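2OG-Fe dioxygenase family protein (Methylibium petroleiphilum, PDB 3PL0) has no established activity but is probably an iron- and 2-oxoglutarate-dependent dioxygenase, built on a cupin-type double-stranded beta-helix. Local coordinates at residues 182-187 against 225-230; 2-7 against 199-204; 65-70 against 148-153; 24-29 against 206-211. One frame throughout, in Å; residues are numbered along the deposited sequence.

Interaction 1. Residues 182-187 against 225-230; sequences GVRGGE and LPLDPA
An antiparallel strand pair joins residues 182-187 to 225-230 at the surface end of the three-stranded sheet of this double-stranded beta-helix, with strand 183-192 central and 217-226 outermost. Arg184, Leu225 and Leu227 bury the most surface. The first two form a hydrogen-bonded pair with side chains on one sheet face: Arg184 N reaches Leu225 O at 2.8 Å, nearly along the C=O axis, and Leu225 N returns a bond to Arg184 O from above the carbonyl plane. Arg184 begins with CG in the crowded position between backbone N and carbonyl carbon (chi1 65°) and bends at chi3, so that Leu225 CB stands over one guanidinium face, offset toward its rim, while Arg184 NH1 comes 3.4 Å from Leu225 CD1. Leu227 crosses the Arg184 side chain obliquely, its CD2 3.9 Å from Arg184 CB and its CG 3.7 Å from Val183 N. Arginine suits this exposed spot because its methylenes pack on Leu227 while the charged guanidinium lies against Leu225. Val183 and Pro226 form the non-hydrogen-bonded pair, where proline costs no cross-strand bond. Gly182 has a positive phi, a conformation easier without a side chain. Its carbonyl takes two bonds: Leu227 N gives a nearly straight one (174°) to Gly182 O, and a water donates to Gly182 O at 2.7 Å while accepting from Asp228 N.

Interaction 2. Residues 2-7 against 199-204; sequences MHVDIE and VRFTLE
Contacts between apolar side chains hold the N-terminal loop, residues 2-7, against strand 198-201 at the edge of the three-stranded sheet and the residues that follow. The loop runs in almost the same direction as residues 199-203 (11° apart), yet the nearest CA atoms, Met2 CA and Val199 CA, are 6.9 Å apart, too far for backbone pairing. The alternating direction of the side chains puts Met2, Val4 and Ile6 on the strand side. Met2, present as selenomethionine, bends at chi3 and sets CE 3.7 Å from Val199 CG1. Val4 sits in the middle with both branches engaged: CG1, anti to the backbone N (chi1 178°), approaches Phe201 CG obliquely at 3.8 Å, and CG2 lies 3.9 Å from Val199 CB. An alanine here would remove both methyls and would probably loosen the loop's hold on Phe201 and Val199 together. Ile6 extends CD1 to Phe201 CD2 at 4.1 Å, and the same methyl lies 3.9 Å from Thr202 O. Apolar, branched or flexible side chains suit the inward positions, where they meet Val199, Phe201 and Leu203.

The polar bonds to helix 12-22 come from His3 and Asp5: the Asp5 carboxylate forms a salt bridge with Arg18, and His3 N bonds to Gln22. Asp5 is also the centre of an inverse gamma turn, with a weak bond from Ile6 N to Val4 O. Lacking directional bonds between the two segments, the attachment depends on side-chain shape, while bonds to the helix supply the polar anchorage.

Interaction 3. Residues 65-70 against 148-153; sequences YRYRRH and PFRIDT
Phe149 CE1 sits over the middle of the Arg68 guanidinium, 3.5 Å from Arg68 CZ, with the ring and guanidinium planes 59° apart. The crowded first torsion of Arg68 (chi1 69°) and the bend at chi3 bring the group alongside the ring. On the same face Arg66 lies beside Ile151, its CG 3.6 Å from Ile151 CD1. On the other face, Tyr67 turns its ring edge to Arg150 O, which lies in the ring plane 3.7 Å from Tyr67 CD1. These side chains stand on antiparallel strands 65-77 and 141-152, neighbours in the large sheet of the double-stranded beta-helix. Tyr67 N reaches Arg150 O at 2.9 Å in a nearly straight bond (175°), and Arg150 N answers to Tyr67 O.

Farther out, Asp56 OD2 accepts salt bridges from Arg66 NE and Arg68 NH1, which probably offsets the charge of two neighbouring guanidinium groups. Arginine suits position 68 because it offers both a flat face to Phe149 CE1 and N-H groups to Asp56. A leucine in place of Arg68 would lose the salt bridge to Asp56 and the guanidinium contact with Phe149 CE1, and would probably disturb the balance of charge at Asp56. Arg150 reaches Asp239 and Glu51, and Tyr67 OH bonds to Glu154 OE2.

Interaction 4. Residues 24-29 against 206-211; sequences FCVLTP and PWTVLL
This is a buried antiparallel strand pair: strand 24-27 adds to strand 209-213 at one border of the large sheet of the double-stranded beta-helix, and 172-181 flanks 209-213 in turn. Two hydrogen-bonded pairs, Cys25 with Leu211 and Leu27 with Val209, give four backbone bonds. Cys25 N meets Leu211 O in the carbonyl plane, on a lone pair, at 3.0 Å; Leu211 N reaches Cys25 O almost along the C=O axis.

The side chains of these four residues share one face, a buried one that compact apolar groups suit. Leu211 is the most deeply engaged: its CD1 lies 3.8 Å from Cys25 SG and 3.8 Å from Leu27 CD1, and it also packs against Leu127, Leu130 and Phe131 of helix 118-134. Val26 and Leu210 stand on the other face. Val26, with CG1 anti to the backbone N (chi1 177°), places that methyl 3.6 Å from Thr208 CG2. At the end of the pair Phe24 CD2 meets Leu210 CD1 at 3.9 Å, and both residues touch Val190 of strand 183-192.

Beyond the strand the chain turns into helix 29-36. Thr28 is its N-cap, OG1 bonding to Ala31 N, and proline fits the next position because the first turn of a helix asks for no N-H there. The Thr208 side chain lies beside the Pro29 ring, its OG1, bonded to Gln205 O, 3.6 Å from Pro29 CD. At the far end of the contact, Pro29 CG rests 3.3 Å from Pro206 O.

From the N terminus, residues 2-7 and then 24-29 each begin a long loop, that of interaction 2 and that of interaction 4. Interaction 3 lies nested in both: it opens at 65-70 and closes at 148-153 within the large sheet. Interaction 1 starts afterwards, at 182-187; interaction 2 closes at 199-204, interaction 4 at 206-211 and interaction 1 last, at 225-230, so these three cross one another. Interactions 1 and 2 share the small sheet and meet through the Glu187-Arg200 salt bridge. Phe24 packs on Val199, joining interactions 2 and 4 across the two sheets, and Thr153 carries interaction 3 to Val183 and Pro226 of interaction 1.

Interaction 1. Residues 182-187 against 225-230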
# COMPACT_ATOMS: atom_id res chain seq x y z
N GLY A 182 16.87 -4.43 -10.59
CA GLY A 182 17.49 -3.61 -11.59
C GLY A 182 17.37 -2.13 -11.34
O GLY A 182 17.56 -1.34 -12.27
N VAL A 183 17.04 -1.74 -10.11
CA VAL A 183 16.79 -0.32 -9.80
C VAL A 183 17.44 0.13 -8.51
O VAL A 183 17.65 -0.66 -7.58
CB VAL A 183 15.26 0.02 -9.75
CG1 VAL A 183 14.59 -0.34 -11.09
CG2 VAL A 183 14.56 -0.72 -8.58
N ARG A 184 17.75 1.42 -8.43
CA ARG A 184 17.91 2.07 -7.14
C ARG A 184 16.91 3.24 -7.05
O ARG A 184 16.00 3.37 -7.88
CB ARG A 184 19.35 2.50 -6.90
CG ARG A 184 19.82 3.55 -7.83
CD ARG A 184 21.33 3.87 -7.59
NE ARG A 184 21.90 4.26 -8.87
CZ ARG A 184 21.75 5.46 -9.44
NH1 ARG A 184 21.09 6.44 -8.82
NH2 ARG A 184 22.30 5.68 -10.63
N GLY A 185 17.03 4.08 -6.02
CA GLY A 185 15.95 5.01 -5.73
C GLY A 185 14.79 4.25 -5.09
O GLY A 185 14.99 3.20 -4.50
N GLY A 186 13.58 4.75 -5.24
CA GLY A 186 12.43 4.16 -4.58
C GLY A 186 12.57 4.14 -3.07
O GLY A 186 12.23 3.17 -2.42
N GLU A 187 13.14 5.20 -2.52
CA GLU A 187 13.27 5.34 -1.10
C GLU A 187 11.96 5.88 -0.58
O GLU A 187 11.42 6.81 -1.15
CB GLU A 187 14.36 6.37 -0.83
CG GLU A 187 14.57 6.69 0.59
CD GLU A 187 15.69 7.70 0.74
OE1 GLU A 187 15.48 8.90 0.41
OE2 GLU A 187 16.78 7.25 1.19
N LEU A 225 15.60 4.67 -10.47
CA LEU A 225 16.65 4.92 -11.45
C LEU A 225 17.21 3.57 -11.76
O LEU A 225 17.57 2.80 -10.85
CB LEU A 225 17.70 5.87 -10.91
CG LEU A 225 17.19 7.28 -10.52
CD1 LEU A 225 17.98 7.80 -9.32
CD2 LEU A 225 17.22 8.29 -11.73
N PRO A 226 17.26 3.24 -13.05
CA PRO A 226 17.81 1.96 -13.47
C PRO A 226 19.25 1.77 -13.03
O PRO A 226 20.02 2.67 -13.13
CB PRO A 226 17.75 2.03 -15.02
CG PRO A 226 16.74 3.08 -15.32
CD PRO A 226 16.76 4.05 -14.18
N LEU A 227 19.63 0.59 -12.57
CA LEU A 227 21.03 0.34 -12.24
C LEU A 227 21.90 0.30 -13.50
O LEU A 227 23.05 0.79 -13.51
CB LEU A 227 21.18 -0.97 -11.47
CG LEU A 227 20.60 -0.91 -10.06
CD1 LEU A 227 20.59 -2.30 -9.42
CD2 LEU A 227 21.36 0.11 -9.22
N ASP A 228 21.35 -0.28 -14.56
CA ASP A 228 22.08 -0.47 -15.82
C ASP A 228 21.28 0.19 -16.97
O ASP A 228 20.70 -0.51 -17.80
CB ASP A 228 22.34 -1.97 -16.06
CG ASP A 228 23.29 -2.23 -17.27
OD1 ASP A 228 23.81 -1.24 -17.86
OD2 ASP A 228 23.49 -3.44 -17.61
N PRO A 229 21.24 1.54 -17.00
CA PRO A 229 20.44 2.22 -18.02
C PRO A 229 20.97 1.92 -19.40
O PRO A 229 20.17 1.82 -20.34
CB PRO A 229 20.61 3.71 -17.70
CG PRO A 229 21.77 3.80 -16.75
CD PRO A 229 21.97 2.47 -16.12
N ALA A 230 22.28 1.75 -19.50
CA ALA A 230 22.91 1.36 -20.77
C ALA A 230 22.33 0.08 -21.40
O ALA A 230 22.53 -0.14 -22.59
CB ALA A 230 24.44 1.23 -20.61
O HOH W 1 19.01 -1.93 -14.50

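Interaction 2. Residues 2-7 against 199-204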
# COMPACT_ATOMS: atom_id res chain seq x y z
N MSE A 2 12.30 9.45 14.83
CA MSE A 2 11.22 8.46 14.79
C MSE A 2 11.78 7.05 14.52
O MSE A 2 12.91 6.90 14.01
CB MSE A 2 10.17 8.89 13.77
CG MSE A 2 9.52 10.21 14.18
SE MSE A 2 8.07 10.77 13.03
CE MSE A 2 9.01 10.72 11.40
N HIS A 3 11.04 6.02 14.93
CA HIS A 3 11.53 4.64 14.85
C HIS A 3 11.23 4.03 13.49
O HIS A 3 10.08 4.04 13.07
CB HIS A 3 10.86 3.76 15.91
CG HIS A 3 11.24 4.12 17.31
ND1 HIS A 3 12.37 3.61 17.92
CD2 HIS A 3 10.66 4.93 18.22
CE1 HIS A 3 12.46 4.08 19.15
NE2 HIS A 3 11.43 4.89 19.36
N VAL A 4 12.27 3.49 12.84
CA VAL A 4 12.12 2.77 11.61
C VAL A 4 12.53 1.35 11.96
O VAL A 4 13.73 1.05 12.02
CB VAL A 4 13.05 3.33 10.54
CG1 VAL A 4 12.92 2.51 9.23
CG2 VAL A 4 12.71 4.76 10.28
N ASP A 5 11.54 0.48 12.21
CA ASP A 5 11.82 -0.85 12.79
C ASP A 5 12.04 -1.85 11.67
O ASP A 5 11.31 -2.84 11.54
CB ASP A 5 10.67 -1.28 13.73
CG ASP A 5 10.54 -0.33 14.92
OD1 ASP A 5 11.39 -0.43 15.81
OD2 ASP A 5 9.64 0.58 14.91
N ILE A 6 13.06 -1.57 10.85
CA ILE A 6 13.23 -2.28 9.57
C ILE A 6 14.19 -3.45 9.72
O ILE A 6 14.33 -4.24 8.80
CB ILE A 6 13.63 -1.31 8.45
CG1 ILE A 6 13.48 -1.96 7.06
CG2 ILE A 6 15.04 -0.78 8.68
CD1 ILE A 6 13.27 -0.93 5.96
N GLU A 7 14.79 -3.59 10.90
CA GLU A 7 15.71 -4.69 11.20
C GLU A 7 15.12 -5.71 12.18
O GLU A 7 15.23 -6.93 11.98
CB GLU A 7 17.04 -4.13 11.75
CG GLU A 7 17.65 -2.99 10.90
CD GLU A 7 19.16 -2.83 11.09
OE1 GLU A 7 19.61 -2.56 12.23
OE2 GLU A 7 19.90 -2.96 10.08
N VAL A 199 11.29 10.69 8.29
CA VAL A 199 12.25 9.60 8.08
C VAL A 199 12.34 9.15 6.62
O VAL A 199 11.38 9.28 5.87
CB VAL A 199 11.91 8.40 8.98
CG1 VAL A 199 12.08 8.80 10.47
CG2 VAL A 199 10.50 7.86 8.67
N ARG A 200 13.52 8.67 6.22
CA ARG A 200 13.75 8.04 4.93
C ARG A 200 14.30 6.64 5.11
O ARG A 200 15.11 6.39 5.98
CB ARG A 200 14.72 8.80 4.05
CG ARG A 200 16.18 8.87 4.53
CD ARG A 200 16.93 9.76 3.60
NE ARG A 200 18.33 9.83 3.97
CZ ARG A 200 19.33 9.26 3.29
NH1 ARG A 200 19.08 8.59 2.17
NH2 ARG A 200 20.58 9.38 3.74
N PHE A 201 13.80 5.71 4.32
CA PHE A 201 14.32 4.36 4.37
C PHE A 201 13.91 3.66 3.06
O PHE A 201 12.95 4.03 2.43
CB PHE A 201 13.75 3.61 5.58
CG PHE A 201 12.27 3.65 5.68
CD1 PHE A 201 11.64 4.67 6.37
CD2 PHE A 201 11.49 2.67 5.09
CE1 PHE A 201 10.26 4.71 6.43
CE2 PHE A 201 10.13 2.69 5.17
CZ PHE A 201 9.50 3.72 5.81
N THR A 202 14.67 2.65 2.66
CA THR A 202 14.39 1.94 1.43
C THR A 202 13.91 0.55 1.75
O THR A 202 14.63 -0.21 2.40
CB THR A 202 15.62 1.87 0.54
OG1 THR A 202 16.05 3.20 0.22
CG2 THR A 202 15.31 1.13 -0.75
N LEU A 203 12.71 0.23 1.31
CA LEU A 203 12.19 -1.12 1.45
C LEU A 203 12.92 -2.02 0.46
O LEU A 203 12.96 -1.73 -0.73
CB LEU A 203 10.67 -1.15 1.21
CG LEU A 203 9.83 -0.31 2.19
CD1 LEU A 203 8.41 -0.07 1.65
CD2 LEU A 203 9.78 -0.88 3.56
N GLU A 204 13.48 -3.11 0.97
CA GLU A 204 14.29 -4.03 0.19
C GLU A 204 13.94 -5.51 0.34
O GLU A 204 14.22 -6.27 -0.58
CB GLU A 204 15.78 -3.85 0.56
CG GLU A 204 16.30 -2.45 0.25
CD GLU A 204 17.80 -2.26 0.52
OE1 GLU A 204 18.31 -2.85 1.50
OE2 GLU A 204 18.45 -1.49 -0.23

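Interaction 3. Residues 65-70 against 148-153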
# COMPACT_ATOMS: atom_id res chain seq x y z
N TYR A 65 6.49 3.80 -16.62
CA TYR A 65 5.34 2.99 -16.95
C TYR A 65 4.77 2.31 -15.73
O TYR A 65 5.51 1.65 -14.95
CB TYR A 65 5.72 1.90 -17.95
CG TYR A 65 6.09 2.36 -19.34
CD1 TYR A 65 5.96 3.68 -19.75
CD2 TYR A 65 6.55 1.44 -20.27
CE1 TYR A 65 6.33 4.09 -21.05
CE2 TYR A 65 6.90 1.83 -21.58
CZ TYR A 65 6.78 3.14 -21.96
OH TYR A 65 7.12 3.50 -23.26
N ARG A 66 3.45 2.43 -15.61
CA ARG A 66 2.72 1.88 -14.46
C ARG A 66 1.75 0.77 -14.87
O ARG A 66 1.00 0.91 -15.81
CB ARG A 66 1.96 3.01 -13.77
CG ARG A 66 1.24 2.54 -12.49
CD ARG A 66 0.95 3.68 -11.57
NE ARG A 66 -0.08 4.56 -12.12
CZ ARG A 66 -0.10 5.88 -11.93
NH1 ARG A 66 0.87 6.46 -11.24
NH2 ARG A 66 -1.08 6.63 -12.44
N TYR A 67 1.83 -0.34 -14.17
CA TYR A 67 0.88 -1.42 -14.25
C TYR A 67 0.20 -1.64 -12.91
O TYR A 67 0.84 -1.53 -11.84
CB TYR A 67 1.60 -2.70 -14.64
CG TYR A 67 2.41 -2.57 -15.92
CD1 TYR A 67 3.70 -2.02 -15.91
CD2 TYR A 67 1.89 -2.96 -17.13
CE1 TYR A 67 4.43 -1.87 -17.06
CE2 TYR A 67 2.63 -2.84 -18.29
CZ TYR A 67 3.90 -2.30 -18.25
OH TYR A 67 4.60 -2.16 -19.43
N ARG A 68 -1.06 -2.04 -12.96
CA ARG A 68 -1.84 -2.22 -11.75
C ARG A 68 -3.10 -3.01 -12.01
O ARG A 68 -3.47 -3.33 -13.15
CB ARG A 68 -2.24 -0.86 -11.18
CG ARG A 68 -3.26 -0.11 -12.05
CD ARG A 68 -3.29 1.34 -11.81
NE ARG A 68 -3.84 1.67 -10.49
CZ ARG A 68 -3.82 2.88 -9.94
NH1 ARG A 68 -3.29 3.91 -10.60
NH2 ARG A 68 -4.32 3.06 -8.73
N ARG A 69 -3.73 -3.35 -10.90
CA ARG A 69 -5.08 -3.87 -10.85
C ARG A 69 -5.67 -3.37 -9.54
O ARG A 69 -4.94 -2.75 -8.74
CB ARG A 69 -5.08 -5.38 -10.87
CG ARG A 69 -4.80 -6.00 -12.24
CD ARG A 69 -4.84 -7.49 -12.15
NE ARG A 69 -4.48 -8.04 -13.43
CZ ARG A 69 -5.27 -8.07 -14.50
NH1 ARG A 69 -6.54 -7.66 -14.46
NH2 ARG A 69 -4.78 -8.55 -15.62
N HIS A 70 -6.98 -3.56 -9.38
CA HIS A 70 -7.76 -2.94 -8.30
C HIS A 70 -8.86 -3.88 -7.84
O HIS A 70 -9.46 -4.62 -8.64
CB HIS A 70 -8.32 -1.61 -8.82
CG HIS A 70 -9.15 -0.86 -7.83
ND1 HIS A 70 -10.40 -0.35 -8.15
CD2 HIS A 70 -8.90 -0.47 -6.55
CE1 HIS A 70 -10.88 0.30 -7.10
NE2 HIS A 70 -9.99 0.26 -6.13
N PRO A 148 -2.40 -3.45 -6.26
CA PRO A 148 -1.07 -3.97 -6.60
C PRO A 148 -0.47 -3.16 -7.74
O PRO A 148 -1.18 -2.85 -8.72
CB PRO A 148 -1.34 -5.38 -7.08
CG PRO A 148 -2.79 -5.38 -7.52
CD PRO A 148 -3.48 -4.39 -6.63
N PHE A 149 0.79 -2.81 -7.60
CA PHE A 149 1.47 -1.94 -8.55
C PHE A 149 2.75 -2.57 -9.04
O PHE A 149 3.48 -3.15 -8.24
CB PHE A 149 1.90 -0.65 -7.88
CG PHE A 149 0.80 0.34 -7.67
CD1 PHE A 149 0.24 1.02 -8.74
CD2 PHE A 149 0.35 0.63 -6.39
CE1 PHE A 149 -0.77 1.97 -8.53
CE2 PHE A 149 -0.64 1.56 -6.18
CZ PHE A 149 -1.20 2.25 -7.25
N ARG A 150 3.08 -2.34 -10.31
CA ARG A 150 4.48 -2.43 -10.78
C ARG A 150 4.80 -1.17 -11.54
O ARG A 150 4.07 -0.77 -12.43
CB ARG A 150 4.70 -3.62 -11.70
CG ARG A 150 6.05 -3.58 -12.48
CD ARG A 150 6.38 -4.86 -13.17
NE ARG A 150 6.68 -5.91 -12.22
CZ ARG A 150 6.90 -7.19 -12.51
NH1 ARG A 150 6.93 -7.64 -13.77
NH2 ARG A 150 7.17 -8.02 -11.53
N ILE A 151 5.91 -0.55 -11.18
CA ILE A 151 6.41 0.60 -11.89
C ILE A 151 7.67 0.11 -12.61
O ILE A 151 8.60 -0.40 -11.98
CB ILE A 151 6.77 1.74 -10.95
CG1 ILE A 151 5.61 2.15 -10.04
CG2 ILE A 151 7.19 2.97 -11.73
CD1 ILE A 151 4.37 2.65 -10.76
N ASP A 152 7.70 0.29 -13.93
CA ASP A 152 8.76 -0.25 -14.79
C ASP A 152 9.47 0.90 -15.49
O ASP A 152 8.82 1.77 -16.10
CB ASP A 152 8.15 -1.18 -15.83
CG ASP A 152 9.15 -2.12 -16.45
OD1 ASP A 152 10.24 -1.68 -16.85
OD2 ASP A 152 8.85 -3.32 -16.53
N THR A 153 10.80 0.90 -15.41
CA THR A 153 11.63 1.95 -15.97
C THR A 153 11.91 1.70 -17.48
O THR A 153 12.70 2.40 -18.08
CB THR A 153 12.94 2.12 -15.17
OG1 THR A 153 13.76 0.96 -15.34
CG2 THR A 153 12.68 2.31 -13.63

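Interaction 4. Residues 24-29 against 206-211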
# COMPACT_ATOMS: atom_id res chain seq x y z
N PHE A 24 3.18 5.73 12.35
CA PHE A 24 3.56 4.68 11.38
C PHE A 24 4.41 3.66 12.08
O PHE A 24 4.92 3.89 13.18
CB PHE A 24 4.32 5.23 10.17
CG PHE A 24 5.76 5.61 10.47
CD1 PHE A 24 6.07 6.79 11.13
CD2 PHE A 24 6.80 4.77 10.12
CE1 PHE A 24 7.37 7.11 11.43
CE2 PHE A 24 8.13 5.10 10.44
CZ PHE A 24 8.40 6.26 11.07
N CYS A 25 4.56 2.52 11.45
CA CYS A 25 5.58 1.58 11.86
C CYS A 25 5.89 0.66 10.69
O CYS A 25 5.08 0.51 9.76
CB CYS A 25 5.14 0.79 13.07
SG CYS A 25 3.80 -0.35 12.76
N VAL A 26 7.05 0.02 10.76
CA VAL A 26 7.48 -0.94 9.78
C VAL A 26 7.45 -2.34 10.39
O VAL A 26 8.01 -2.53 11.45
CB VAL A 26 8.89 -0.60 9.33
CG1 VAL A 26 9.45 -1.68 8.31
CG2 VAL A 26 8.93 0.83 8.74
N LEU A 27 6.81 -3.30 9.71
CA LEU A 27 6.88 -4.71 10.10
C LEU A 27 7.89 -5.40 9.17
O LEU A 27 7.75 -5.37 7.93
CB LEU A 27 5.52 -5.40 9.94
CG LEU A 27 4.32 -4.75 10.63
CD1 LEU A 27 3.10 -5.58 10.33
CD2 LEU A 27 4.55 -4.67 12.18
N THR A 28 8.89 -6.05 9.76
CA THR A 28 9.80 -6.89 9.00
C THR A 28 8.97 -8.07 8.47
O THR A 28 7.89 -8.37 9.02
CB THR A 28 10.95 -7.43 9.88
OG1 THR A 28 10.43 -8.28 10.92
CG2 THR A 28 11.76 -6.28 10.53
N PRO A 29 9.47 -8.77 7.44
CA PRO A 29 8.78 -9.99 6.98
C PRO A 29 8.53 -10.99 8.11
O PRO A 29 7.49 -11.63 8.13
CB PRO A 29 9.73 -10.54 5.92
CG PRO A 29 10.55 -9.35 5.47
CD PRO A 29 10.72 -8.54 6.69
N PRO A 206 11.26 -8.52 0.47
CA PRO A 206 9.85 -8.76 0.21
C PRO A 206 9.07 -9.07 1.47
O PRO A 206 9.59 -9.71 2.37
CB PRO A 206 9.88 -9.96 -0.72
CG PRO A 206 11.13 -9.77 -1.49
CD PRO A 206 12.11 -9.24 -0.50
N TRP A 207 7.84 -8.58 1.50
CA TRP A 207 6.92 -8.72 2.63
C TRP A 207 7.32 -7.86 3.81
O TRP A 207 6.83 -8.09 4.91
CB TRP A 207 6.72 -10.21 3.02
CG TRP A 207 6.44 -10.98 1.81
CD1 TRP A 207 7.24 -11.92 1.24
CD2 TRP A 207 5.34 -10.81 0.96
NE1 TRP A 207 6.68 -12.38 0.09
CE2 TRP A 207 5.50 -11.71 -0.11
CE3 TRP A 207 4.17 -10.06 1.02
CZ2 TRP A 207 4.58 -11.83 -1.11
CZ3 TRP A 207 3.26 -10.19 0.02
CH2 TRP A 207 3.46 -11.05 -1.03
N THR A 208 8.18 -6.86 3.58
CA THR A 208 8.29 -5.79 4.53
C THR A 208 7.04 -4.92 4.35
O THR A 208 6.65 -4.62 3.22
CB THR A 208 9.58 -4.93 4.35
OG1 THR A 208 10.74 -5.79 4.37
CG2 THR A 208 9.66 -3.88 5.50
N VAL A 209 6.40 -4.56 5.47
CA VAL A 209 5.18 -3.74 5.45
C VAL A 209 5.28 -2.41 6.21
O VAL A 209 5.67 -2.36 7.35
CB VAL A 209 3.99 -4.55 5.92
CG1 VAL A 209 2.73 -3.75 5.70
CG2 VAL A 209 3.95 -5.86 5.14
N LEU A 210 4.88 -1.32 5.55
CA LEU A 210 4.79 -0.03 6.17
C LEU A 210 3.33 0.20 6.52
O LEU A 210 2.50 0.27 5.63
CB LEU A 210 5.27 1.07 5.21
CG LEU A 210 5.06 2.54 5.59
CD1 LEU A 210 5.81 2.84 6.88
CD2 LEU A 210 5.52 3.45 4.44
N LEU A 211 3.06 0.36 7.81
CA LEU A 211 1.74 0.71 8.34
C LEU A 211 1.69 2.20 8.58
O LEU A 211 2.65 2.76 9.16
CB LEU A 211 1.46 -0.05 9.64
CG LEU A 211 1.53 -1.60 9.54
CD1 LEU A 211 1.19 -2.31 10.85
CD2 LEU A 211 0.65 -2.15 8.35